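Long-range contacts in 2-keto-3-deoxygluconate kinase (Thermotoga maritima, PDB 2AFB), which is a pfkB-family sugar kinase that probably transfers the gamma-phosphoryl group of ATP to 2-keto-3-deoxygluconate: residues T42-A52 and A75-V85; Y62-N70 and A121-W132. All blocks are in the same frame, centred on the assembly; numbering follows the deposited sequence.

Contact 1 of 2, residues T42-A52 and A75-V85. With NI (nickel (II) ion), chain C.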
loop_
_atom_site.group_PDB
_atom_site.type_symbol
_atom_site.label_atom_id
_atom_site.label_comp_id
_atom_site.label_asym_id
_atom_site.label_seq_id
_atom_site.Cartn_x
_atom_site.Cartn_y
_atom_site.Cartn_z
ATOM N N THR A 42 -2.133 -14.884 -2.346
ATOM C CA THR A 42 -1.874 -15.691 -3.519
ATOM C C THR A 42 -2.418 -17.091 -3.310
ATOM O O THR A 42 -3.011 -17.401 -2.268
ATOM C CB THR A 42 -0.378 -15.685 -3.957
ATOM O OG1 THR A 42 -0.295 -16.166 -5.314
ATOM C CG2 THR A 42 0.512 -16.545 -3.023
ATOM N N TYR A 43 -2.292 -17.945 -4.317
ATOM C CA TYR A 43 -2.845 -19.282 -4.222
ATOM C C TYR A 43 -1.747 -20.250 -4.631
ATOM O O TYR A 43 -1.084 -20.033 -5.635
ATOM C CB TYR A 43 -4.130 -19.412 -5.084
ATOM C CG TYR A 43 -5.229 -18.500 -4.586
ATOM C CD1 TYR A 43 -5.318 -17.196 -5.023
ATOM C CD2 TYR A 43 -6.172 -18.944 -3.655
ATOM C CE1 TYR A 43 -6.282 -16.345 -4.513
ATOM C CE2 TYR A 43 -7.132 -18.123 -3.169
ATOM C CZ TYR A 43 -7.177 -16.817 -3.573
ATOM O OH TYR A 43 -8.158 -15.996 -3.071
ATOM N N GLY A 44 -1.536 -21.314 -3.868
ATOM C CA GLY A 44 -0.606 -22.347 -4.332
ATOM C C GLY A 44 -0.653 -23.662 -3.621
ATOM O O GLY A 44 -1.451 -23.847 -2.725
ATOM N N GLY A 45 0.265 -24.543 -3.972
ATOM C CA GLY A 45 0.296 -25.928 -3.443
ATOM C C GLY A 45 1.240 -26.717 -4.332
ATOM O O GLY A 45 1.350 -26.414 -5.505
ATOM N N ALA A 46 1.885 -27.749 -3.789
ATOM C CA ALA A 46 3.001 -28.469 -4.463
ATOM C C ALA A 46 2.683 -28.856 -5.924
ATOM O O ALA A 46 3.361 -28.413 -6.872
ATOM C CB ALA A 46 3.374 -29.724 -3.652
ATOM N N GLU A 47 1.613 -29.625 -6.094
ATOM C CA GLU A 47 1.198 -30.075 -7.424
ATOM C C GLU A 47 0.564 -28.980 -8.275
ATOM O O GLU A 47 0.764 -28.959 -9.498
ATOM C CB GLU A 47 0.317 -31.331 -7.353
ATOM C CG GLU A 47 0.910 -32.471 -6.478
ATOM C CD GLU A 47 0.455 -32.417 -5.008
ATOM O OE1 GLU A 47 -0.080 -31.361 -4.536
ATOM O OE2 GLU A 47 0.636 -33.438 -4.328
ATOM N N ALA A 48 -0.075 -27.990 -7.656
ATOM C CA ALA A 48 -0.552 -26.835 -8.421
ATOM C C ALA A 48 0.612 -26.052 -8.998
ATOM O O ALA A 48 0.551 -25.605 -10.128
ATOM C CB ALA A 48 -1.491 -25.909 -7.621
ATOM N N ASN A 49 1.662 -25.902 -8.213
ATOM C CA ASN A 49 2.827 -25.158 -8.614
ATOM C C ASN A 49 3.530 -25.839 -9.822
ATOM O O ASN A 49 4.019 -25.172 -10.753
ATOM C CB ASN A 49 3.798 -25.023 -7.453
ATOM C CG ASN A 49 3.214 -24.307 -6.207
ATOM O OD1 ASN A 49 2.191 -23.625 -6.255
ATOM N ND2 ASN A 49 3.911 -24.470 -5.081
ATOM N N VAL A 50 3.516 -27.154 -9.831
ATOM C CA VAL A 50 4.074 -27.943 -10.943
ATOM C C VAL A 50 3.271 -27.700 -12.210
ATOM O O VAL A 50 3.827 -27.454 -13.292
ATOM C CB VAL A 50 4.124 -29.451 -10.586
ATOM C CG1 VAL A 50 4.589 -30.286 -11.794
ATOM C CG2 VAL A 50 5.029 -29.661 -9.414
ATOM N N ALA A 51 1.960 -27.744 -12.088
ATOM C CA ALA A 51 1.093 -27.487 -13.224
ATOM C C ALA A 51 1.359 -26.079 -13.780
ATOM O O ALA A 51 1.401 -25.851 -14.994
ATOM C CB ALA A 51 -0.401 -27.628 -12.805
ATOM N N ALA A 52 1.573 -25.120 -12.884
ATOM C CA ALA A 52 1.747 -23.743 -13.318
ATOM C C ALA A 52 3.056 -23.595 -14.048
ATOM O O ALA A 52 3.108 -22.811 -14.999
ATOM C CB ALA A 52 1.655 -22.746 -12.141
ATOM N N ALA A 75 -11.373 -17.632 -6.986
ATOM C CA ALA A 75 -10.114 -16.890 -7.119
ATOM C C ALA A 75 -8.950 -17.857 -7.387
ATOM O O ALA A 75 -8.108 -17.603 -8.208
ATOM C CB ALA A 75 -9.875 -16.115 -5.840
ATOM N N ALA A 76 -8.902 -18.967 -6.654
ATOM C CA ALA A 76 -7.852 -19.982 -6.838
ATOM C C ALA A 76 -7.848 -20.527 -8.255
ATOM O O ALA A 76 -6.789 -20.643 -8.909
ATOM C CB ALA A 76 -8.030 -21.109 -5.832
ATOM N N ALA A 77 -9.052 -20.813 -8.748
ATOM C CA ALA A 77 -9.252 -21.286 -10.110
ATOM C C ALA A 77 -8.851 -20.220 -11.136
ATOM O O ALA A 77 -8.268 -20.507 -12.185
ATOM C CB ALA A 77 -10.699 -21.656 -10.304
ATOM N N GLY A 78 -9.181 -18.977 -10.845
ATOM C CA GLY A 78 -8.857 -17.928 -11.772
ATOM C C GLY A 78 -7.356 -17.647 -11.757
ATOM O O GLY A 78 -6.810 -17.341 -12.785
ATOM N N HIS A 79 -6.699 -17.840 -10.617
ATOM C CA HIS A 79 -5.235 -17.712 -10.511
ATOM C C HIS A 79 -4.524 -18.768 -11.325
ATOM O O HIS A 79 -3.550 -18.468 -12.047
ATOM C CB HIS A 79 -4.843 -17.782 -9.040
ATOM C CG HIS A 79 -3.379 -17.670 -8.759
ATOM N ND1 HIS A 79 -2.674 -16.494 -8.864
ATOM C CD2 HIS A 79 -2.501 -18.583 -8.289
ATOM C CE1 HIS A 79 -1.421 -16.682 -8.511
ATOM N NE2 HIS A 79 -1.289 -17.945 -8.148
ATOM N N LEU A 80 -5.040 -20.003 -11.249
ATOM C CA LEU A 80 -4.522 -21.083 -12.074
ATOM C C LEU A 80 -4.675 -20.761 -13.568
ATOM O O LEU A 80 -3.749 -20.935 -14.363
ATOM C CB LEU A 80 -5.248 -22.387 -11.739
ATOM C CG LEU A 80 -4.763 -23.030 -10.449
ATOM C CD1 LEU A 80 -5.821 -23.849 -9.914
ATOM C CD2 LEU A 80 -3.468 -23.815 -10.692
ATOM N N ARG A 81 -5.856 -20.318 -13.955
ATOM C CA ARG A 81 -6.069 -19.989 -15.374
ATOM C C ARG A 81 -5.178 -18.832 -15.877
ATOM O O ARG A 81 -4.714 -18.847 -17.004
ATOM C CB ARG A 81 -7.543 -19.671 -15.668
ATOM C CG ARG A 81 -8.445 -20.884 -15.765
ATOM C CD ARG A 81 -9.801 -20.472 -16.262
ATOM N NE ARG A 81 -10.419 -19.486 -15.361
ATOM C CZ ARG A 81 -11.227 -19.749 -14.333
ATOM N NH1 ARG A 81 -11.557 -20.987 -13.987
ATOM N NH2 ARG A 81 -11.709 -18.751 -13.637
ATOM N N LYS A 82 -4.979 -17.820 -15.048
ATOM C CA LYS A 82 -4.165 -16.704 -15.421
ATOM C C LYS A 82 -2.756 -17.196 -15.868
ATOM O O LYS A 82 -2.182 -16.691 -16.814
ATOM C CB LYS A 82 -4.041 -15.749 -14.211
ATOM C CG LYS A 82 -2.955 -14.745 -14.410
ATOM C CD LYS A 82 -2.716 -13.882 -13.196
ATOM C CE LYS A 82 -1.691 -12.779 -13.529
ATOM N NZ LYS A 82 -1.518 -11.748 -12.457
ATOM N N PHE A 83 -2.214 -18.163 -15.146
ATOM C CA PHE A 83 -0.930 -18.737 -15.469
ATOM C C PHE A 83 -0.983 -19.789 -16.568
ATOM O O PHE A 83 0.030 -20.362 -16.899
ATOM C CB PHE A 83 -0.275 -19.326 -14.233
ATOM C CG PHE A 83 0.338 -18.314 -13.336
ATOM C CD1 PHE A 83 -0.458 -17.471 -12.576
ATOM C CD2 PHE A 83 1.740 -18.207 -13.222
ATOM C CE1 PHE A 83 0.105 -16.525 -11.747
ATOM C CE2 PHE A 83 2.308 -17.264 -12.370
ATOM C CZ PHE A 83 1.503 -16.438 -11.618
ATOM N N GLY A 84 -2.153 -20.043 -17.126
ATOM C CA GLY A 84 -2.282 -20.929 -18.287
ATOM C C GLY A 84 -2.714 -22.338 -17.936
ATOM O O GLY A 84 -2.822 -23.171 -18.833
ATOM N N VAL A 85 -2.953 -22.621 -16.640
ATOM C CA VAL A 85 -3.329 -23.957 -16.223
ATOM C C VAL A 85 -4.790 -24.150 -16.579
ATOM O O VAL A 85 -5.582 -23.248 -16.393
ATOM C CB VAL A 85 -3.112 -24.178 -14.711
ATOM C CG1 VAL A 85 -3.635 -25.546 -14.277
ATOM C CG2 VAL A 85 -1.691 -24.050 -14.388
HETATM NI NI NI C . -3.360 -14.489 -8.810
HETATM O O HOH W 1 1.267 -18.296 -6.414
HETATM O O HOH W 2 -5.053 -14.131 -10.237
HETATM O O HOH W 3 -4.049 -14.056 -6.623
#
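Tyr43 lies flat against the helix that carries Ala75, Ala76 and His79. It belongs to strand 38-44, an outer strand of the four-stranded lid-like sheet of the ribokinase fold, and residues 75-82 of helix 71-82 cross residues 42-44 at 79°, close to perpendicular. The apolar contacts begin here. One face of the tyrosine ring covers backbone, with Ala76 N over its centre; CD2 is 3.6 Å from Ala76 CB, and the phenol end reaches Ala75, whose CB is 3.3 Å from Tyr43 OH. Further along, helix 46-56 meets the end of the other helix through small side chains: Ala48 CB touches Leu80 CD2, and Val85 CG2 sits 3.6 Å from Ala52 CA while both Val85 methyls lie against Ala51 CB. Gly84, at positive phi, closes the helix in a Schellman motif, which turns the chain and brings Val85 against Ala51 and Ala52.

The aromatic and polar contacts centre on His79. Its CG stands anti to the backbone N (chi1 180°), which carries the imidazole out to the strand, where Tyr43 N lies over one face and Phe83 CD1 over the opposite one; Phe329 stacks on the histidine too. The Tyr43 and His79 rings meet obliquely, planes at 52°. A water accepts from His79 NE2 and also hydrogen-bonds Thr42 OG1, linking helix to strand indirectly. That use of NE2 leaves ND1 to the metal: two waters bind a nickel ion that His79 ND1 holds at 2.1 Å.

Contact 2 of 2, residues Y62-N70 and A121-W132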
loop_
_atom_site.group_PDB
_atom_site.type_symbol
_atom_site.label_atom_id
_atom_site.label_comp_id
_atom_site.label_asym_id
_atom_site.label_seq_id
_atom_site.Cartn_x
_atom_site.Cartn_y
_atom_site.Cartn_z
ATOM N N TYR A 62 -3.110 -29.592 -16.820
ATOM C CA TYR A 62 -4.393 -29.582 -16.094
ATOM C C TYR A 62 -4.093 -29.868 -14.647
ATOM O O TYR A 62 -3.309 -30.762 -14.339
ATOM C CB TYR A 62 -5.344 -30.651 -16.595
ATOM C CG TYR A 62 -5.749 -30.517 -18.024
ATOM C CD1 TYR A 62 -4.870 -30.819 -19.047
ATOM C CD2 TYR A 62 -7.049 -30.128 -18.365
ATOM C CE1 TYR A 62 -5.262 -30.695 -20.391
ATOM C CE2 TYR A 62 -7.451 -30.024 -19.698
ATOM C CZ TYR A 62 -6.543 -30.310 -20.698
ATOM O OH TYR A 62 -6.932 -30.209 -22.020
ATOM N N PHE A 63 -4.732 -29.124 -13.761
ATOM C CA PHE A 63 -4.612 -29.398 -12.345
ATOM C C PHE A 63 -5.936 -29.975 -11.867
ATOM O O PHE A 63 -7.002 -29.406 -12.104
ATOM C CB PHE A 63 -4.305 -28.121 -11.574
ATOM C CG PHE A 63 -4.210 -28.310 -10.093
ATOM C CD1 PHE A 63 -3.291 -29.177 -9.572
ATOM C CD2 PHE A 63 -5.003 -27.562 -9.213
ATOM C CE1 PHE A 63 -3.165 -29.356 -8.215
ATOM C CE2 PHE A 63 -4.876 -27.718 -7.864
ATOM C CZ PHE A 63 -3.934 -28.621 -7.352
ATOM N N VAL A 64 -5.847 -31.103 -11.177
ATOM C CA VAL A 64 -7.018 -31.783 -10.685
ATOM C C VAL A 64 -7.112 -31.573 -9.173
ATOM O O VAL A 64 -6.174 -31.855 -8.454
ATOM C CB VAL A 64 -6.933 -33.271 -10.985
ATOM C CG1 VAL A 64 -8.204 -33.994 -10.472
ATOM C CG2 VAL A 64 -6.706 -33.467 -12.456
ATOM N N THR A 65 -8.259 -31.099 -8.714
ATOM C CA THR A 65 -8.492 -30.852 -7.302
ATOM C C THR A 65 -10.001 -30.661 -7.073
ATOM O O THR A 65 -10.809 -30.880 -7.977
ATOM C CB THR A 65 -7.673 -29.640 -6.762
ATOM O OG1 THR A 65 -7.597 -29.730 -5.343
ATOM C CG2 THR A 65 -8.278 -28.274 -7.133
ATOM N N LYS A 66 -10.357 -30.323 -5.835
ATOM C CA LYS A 66 -11.703 -29.919 -5.458
ATOM C C LYS A 66 -11.571 -28.581 -4.739
ATOM O O LYS A 66 -10.658 -28.382 -3.910
ATOM C CB LYS A 66 -12.390 -30.997 -4.549
ATOM C CG LYS A 66 -13.867 -30.808 -4.427
ATOM C CD LYS A 66 -14.506 -31.816 -3.536
ATOM C CE LYS A 66 -16.050 -31.845 -3.706
ATOM N NZ LYS A 66 -16.682 -32.901 -2.801
ATOM N N LEU A 67 -12.441 -27.645 -5.116
ATOM C CA LEU A 67 -12.549 -26.361 -4.452
ATOM C C LEU A 67 -13.984 -26.059 -4.130
ATOM O O LEU A 67 -14.871 -26.512 -4.855
ATOM C CB LEU A 67 -12.029 -25.247 -5.364
ATOM C CG LEU A 67 -10.527 -25.339 -5.626
ATOM C CD1 LEU A 67 -10.116 -24.404 -6.708
ATOM C CD2 LEU A 67 -9.776 -25.045 -4.339
ATOM N N PRO A 68 -14.217 -25.239 -3.089
ATOM C CA PRO A 68 -15.586 -24.907 -2.727
ATOM C C PRO A 68 -16.142 -23.936 -3.738
ATOM O O PRO A 68 -15.391 -23.188 -4.303
ATOM C CB PRO A 68 -15.432 -24.195 -1.379
ATOM C CG PRO A 68 -14.084 -23.580 -1.454
ATOM C CD PRO A 68 -13.246 -24.572 -2.200
ATOM N N ASN A 69 -17.440 -23.952 -3.949
ATOM C CA ASN A 69 -18.108 -22.850 -4.621
ATOM C C ASN A 69 -18.267 -21.652 -3.709
ATOM O O ASN A 69 -19.321 -21.447 -3.133
ATOM C CB ASN A 69 -19.479 -23.279 -5.138
ATOM C CG ASN A 69 -19.382 -24.224 -6.303
ATOM O OD1 ASN A 69 -18.730 -23.917 -7.309
ATOM N ND2 ASN A 69 -20.025 -25.367 -6.182
ATOM N N ASN A 70 -17.198 -20.885 -3.545
ATOM C CA ASN A 70 -17.268 -19.630 -2.866
ATOM C C ASN A 70 -16.217 -18.786 -3.565
ATOM O O ASN A 70 -15.488 -19.300 -4.391
ATOM C CB ASN A 70 -17.122 -19.819 -1.327
ATOM C CG ASN A 70 -15.682 -20.190 -0.853
ATOM O OD1 ASN A 70 -14.718 -19.918 -1.537
ATOM N ND2 ASN A 70 -15.564 -20.776 0.365
ATOM N N ALA A 121 -12.255 -28.699 1.174
ATOM C CA ALA A 121 -13.063 -29.431 0.224
ATOM C C ALA A 121 -12.279 -30.637 -0.367
ATOM O O ALA A 121 -12.824 -31.717 -0.542
ATOM C CB ALA A 121 -13.547 -28.465 -0.884
ATOM N N ILE A 122 -11.003 -30.455 -0.673
ATOM C CA ILE A 122 -10.225 -31.567 -1.229
ATOM C C ILE A 122 -9.997 -32.645 -0.171
ATOM O O ILE A 122 -10.038 -33.831 -0.493
ATOM C CB ILE A 122 -8.880 -31.093 -1.894
ATOM C CG1 ILE A 122 -8.067 -32.253 -2.480
ATOM C CG2 ILE A 122 -7.972 -30.361 -0.904
ATOM C CD1 ILE A 122 -8.656 -32.837 -3.699
ATOM N N SER A 123 -9.765 -32.237 1.077
ATOM C CA SER A 123 -9.494 -33.178 2.164
ATOM C C SER A 123 -10.646 -34.151 2.344
ATOM O O SER A 123 -10.404 -35.295 2.634
ATOM C CB SER A 123 -9.150 -32.481 3.485
ATOM O OG SER A 123 -10.277 -31.982 4.157
ATOM N N GLU A 124 -11.858 -33.677 2.083
ATOM C CA GLU A 124 -13.097 -34.412 2.224
ATOM C C GLU A 124 -13.603 -34.937 0.866
ATOM O O GLU A 124 -14.742 -35.425 0.755
ATOM C CB GLU A 124 -14.151 -33.452 2.840
ATOM C CG GLU A 124 -13.696 -32.907 4.181
ATOM C CD GLU A 124 -14.790 -32.183 4.938
ATOM O OE1 GLU A 124 -15.742 -31.707 4.273
ATOM O OE2 GLU A 124 -14.687 -32.091 6.198
ATOM N N ALA A 125 -12.775 -34.847 -0.173
ATOM C CA ALA A 125 -13.192 -35.361 -1.488
ATOM C C ALA A 125 -13.420 -36.900 -1.478
ATOM O O ALA A 125 -12.798 -37.657 -0.700
ATOM C CB ALA A 125 -12.216 -34.974 -2.561
ATOM N N LYS A 126 -14.353 -37.302 -2.337
ATOM C CA LYS A 126 -14.778 -38.660 -2.501
ATOM C C LYS A 126 -14.230 -39.217 -3.810
ATOM O O LYS A 126 -13.952 -38.480 -4.780
ATOM C CB LYS A 126 -16.317 -38.734 -2.524
ATOM C CG LYS A 126 -17.024 -38.211 -1.293
ATOM C CD LYS A 126 -17.358 -39.274 -0.251
ATOM N N ARG A 127 -14.107 -40.540 -3.865
ATOM C CA ARG A 127 -13.563 -41.162 -5.053
ATOM C C ARG A 127 -14.379 -40.797 -6.303
ATOM O O ARG A 127 -13.810 -40.617 -7.383
ATOM C CB ARG A 127 -13.438 -42.667 -4.849
ATOM C CG ARG A 127 -12.326 -43.056 -3.837
ATOM C CD ARG A 127 -12.417 -44.541 -3.500
ATOM N NE ARG A 127 -11.980 -45.406 -4.599
ATOM C CZ ARG A 127 -12.124 -46.726 -4.618
ATOM N NH1 ARG A 127 -12.747 -47.371 -3.631
ATOM N NH2 ARG A 127 -11.688 -47.412 -5.657
ATOM N N GLU A 128 -15.691 -40.629 -6.143
ATOM C CA GLU A 128 -16.593 -40.369 -7.270
ATOM C C GLU A 128 -16.468 -38.960 -7.811
ATOM O O GLU A 128 -17.009 -38.642 -8.879
ATOM C CB GLU A 128 -18.056 -40.625 -6.868
ATOM N N ASP A 129 -15.741 -38.111 -7.090
ATOM C CA ASP A 129 -15.548 -36.717 -7.520
ATOM C C ASP A 129 -14.726 -36.587 -8.780
ATOM O O ASP A 129 -14.780 -35.537 -9.397
ATOM C CB ASP A 129 -14.948 -35.869 -6.378
ATOM C CG ASP A 129 -15.943 -35.670 -5.213
ATOM O OD1 ASP A 129 -17.145 -35.812 -5.434
ATOM O OD2 ASP A 129 -15.539 -35.369 -4.070
ATOM N N PHE A 130 -14.015 -37.661 -9.158
ATOM C CA PHE A 130 -13.004 -37.658 -10.228
ATOM C C PHE A 130 -13.135 -38.841 -11.181
ATOM O O PHE A 130 -13.155 -39.994 -10.743
ATOM C CB PHE A 130 -11.581 -37.703 -9.630
ATOM C CG PHE A 130 -11.342 -36.659 -8.620
ATOM C CD1 PHE A 130 -11.186 -35.314 -9.012
ATOM C CD2 PHE A 130 -11.298 -36.974 -7.268
ATOM C CE1 PHE A 130 -10.984 -34.302 -8.062
ATOM C CE2 PHE A 130 -11.103 -35.969 -6.307
ATOM C CZ PHE A 130 -10.952 -34.617 -6.708
ATOM N N ASP A 131 -13.171 -38.524 -12.476
ATOM C CA ASP A 131 -13.337 -39.476 -13.558
ATOM C C ASP A 131 -11.986 -39.634 -14.207
ATOM O O ASP A 131 -11.624 -38.858 -15.092
ATOM C CB ASP A 131 -14.360 -38.947 -14.570
ATOM C CG ASP A 131 -14.736 -39.975 -15.610
ATOM O OD1 ASP A 131 -14.047 -41.016 -15.717
ATOM O OD2 ASP A 131 -15.736 -39.734 -16.326
ATOM N N TRP A 132 -11.233 -40.620 -13.732
ATOM C CA TRP A 132 -9.825 -40.715 -14.069
ATOM C C TRP A 132 -9.620 -41.132 -15.494
ATOM O O TRP A 132 -8.660 -40.707 -16.130
ATOM C CB TRP A 132 -9.075 -41.636 -13.101
ATOM C CG TRP A 132 -8.937 -40.976 -11.750
ATOM C CD1 TRP A 132 -9.569 -41.334 -10.592
ATOM C CD2 TRP A 132 -8.156 -39.822 -11.438
ATOM N NE1 TRP A 132 -9.213 -40.474 -9.577
ATOM C CE2 TRP A 132 -8.361 -39.530 -10.081
ATOM C CE3 TRP A 132 -7.293 -38.995 -12.182
ATOM C CZ2 TRP A 132 -7.702 -38.486 -9.437
ATOM C CZ3 TRP A 132 -6.667 -37.953 -11.550
ATOM C CH2 TRP A 132 -6.868 -37.706 -10.191
HETATM O O HOH W 4 -15.533 -32.037 -0.447
HETATM O O HOH W 5 -10.188 -27.615 -1.188
#
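Lys66 runs straight out from strand 60-67 past Ala121 and Ala125 to reach Asp129. Its CG is anti to the backbone N (chi1 -165°) and the chain stays extended to the tip, so its methylenes lie along the loop: CD passes 3.4 Å from Ala121 O and 4.0 Å from Ala125 CB. At the end, Lys66 NZ forms a salt bridge of 3.0 Å with Asp129 OD2, the two side chains meeting at a slant. The ammonium comes from above the carboxylate plane, 47° out of it, and Lys126 N bonds the same oxygen from the opposite face at 2.9 Å. Asp129 OD2 is thus gripped on both sides, and the second bond ties the carboxylate to the start of its own 3-10 turn. With Asp129 cut back to an alanine, the Lys66 ammonium would probably lose its counter-charge and Lys126 N its acceptor, freeing the turn to shift. A water also joins Lys66 NZ to Ala121 O.

Strand 60-67 is part of the large, mostly parallel sheet of the ribokinase-like fold, and this loop, running from strand 112-116 of the smaller sheet to helix 132-135, crosses its surface. Val64 and Phe130 slide past each other in opposite directions, Val64 CG1 coming obliquely to Phe130 CD1 at 3.6 Å. The phenyl ring then presents its edge to the strand backbone, with Phe130 CE1 3.4 Å from Thr65 O. Trp132 CH2 touches Val64 CG1 too, and Phe18 of the neighbouring strand 14-18 meets both aromatic rings edge-to-face. Ile122 crosses Thr65 at about a right angle, its CD1 3.7 Å from Thr65 OG1, a hydroxyl that hydrogen-bonds Gly19 O.

In the fold
Both contacts are largely buried, but contact 1 lies deeper: its centre is about 12 Å from the centre of the chain, that of contact 2 about 18 Å. They share neighbouring elements: strand 60-67 of contact 2 follows helix 46-56 and precedes helix 71-82, the two helices of contact 1. Phe63 joins them directly, its ring packing on Ala48 and Leu80 while its backbone meets Val85. Contact 1 is mainly alanine and aromatic packing; its polar chemistry across the segments gathers round the histidine, its nickel and the water shared with Thr42. Contact 2 combines an aromatic patch with a lysine-aspartate pair at its more exposed margin, where a loop covers the large sheet.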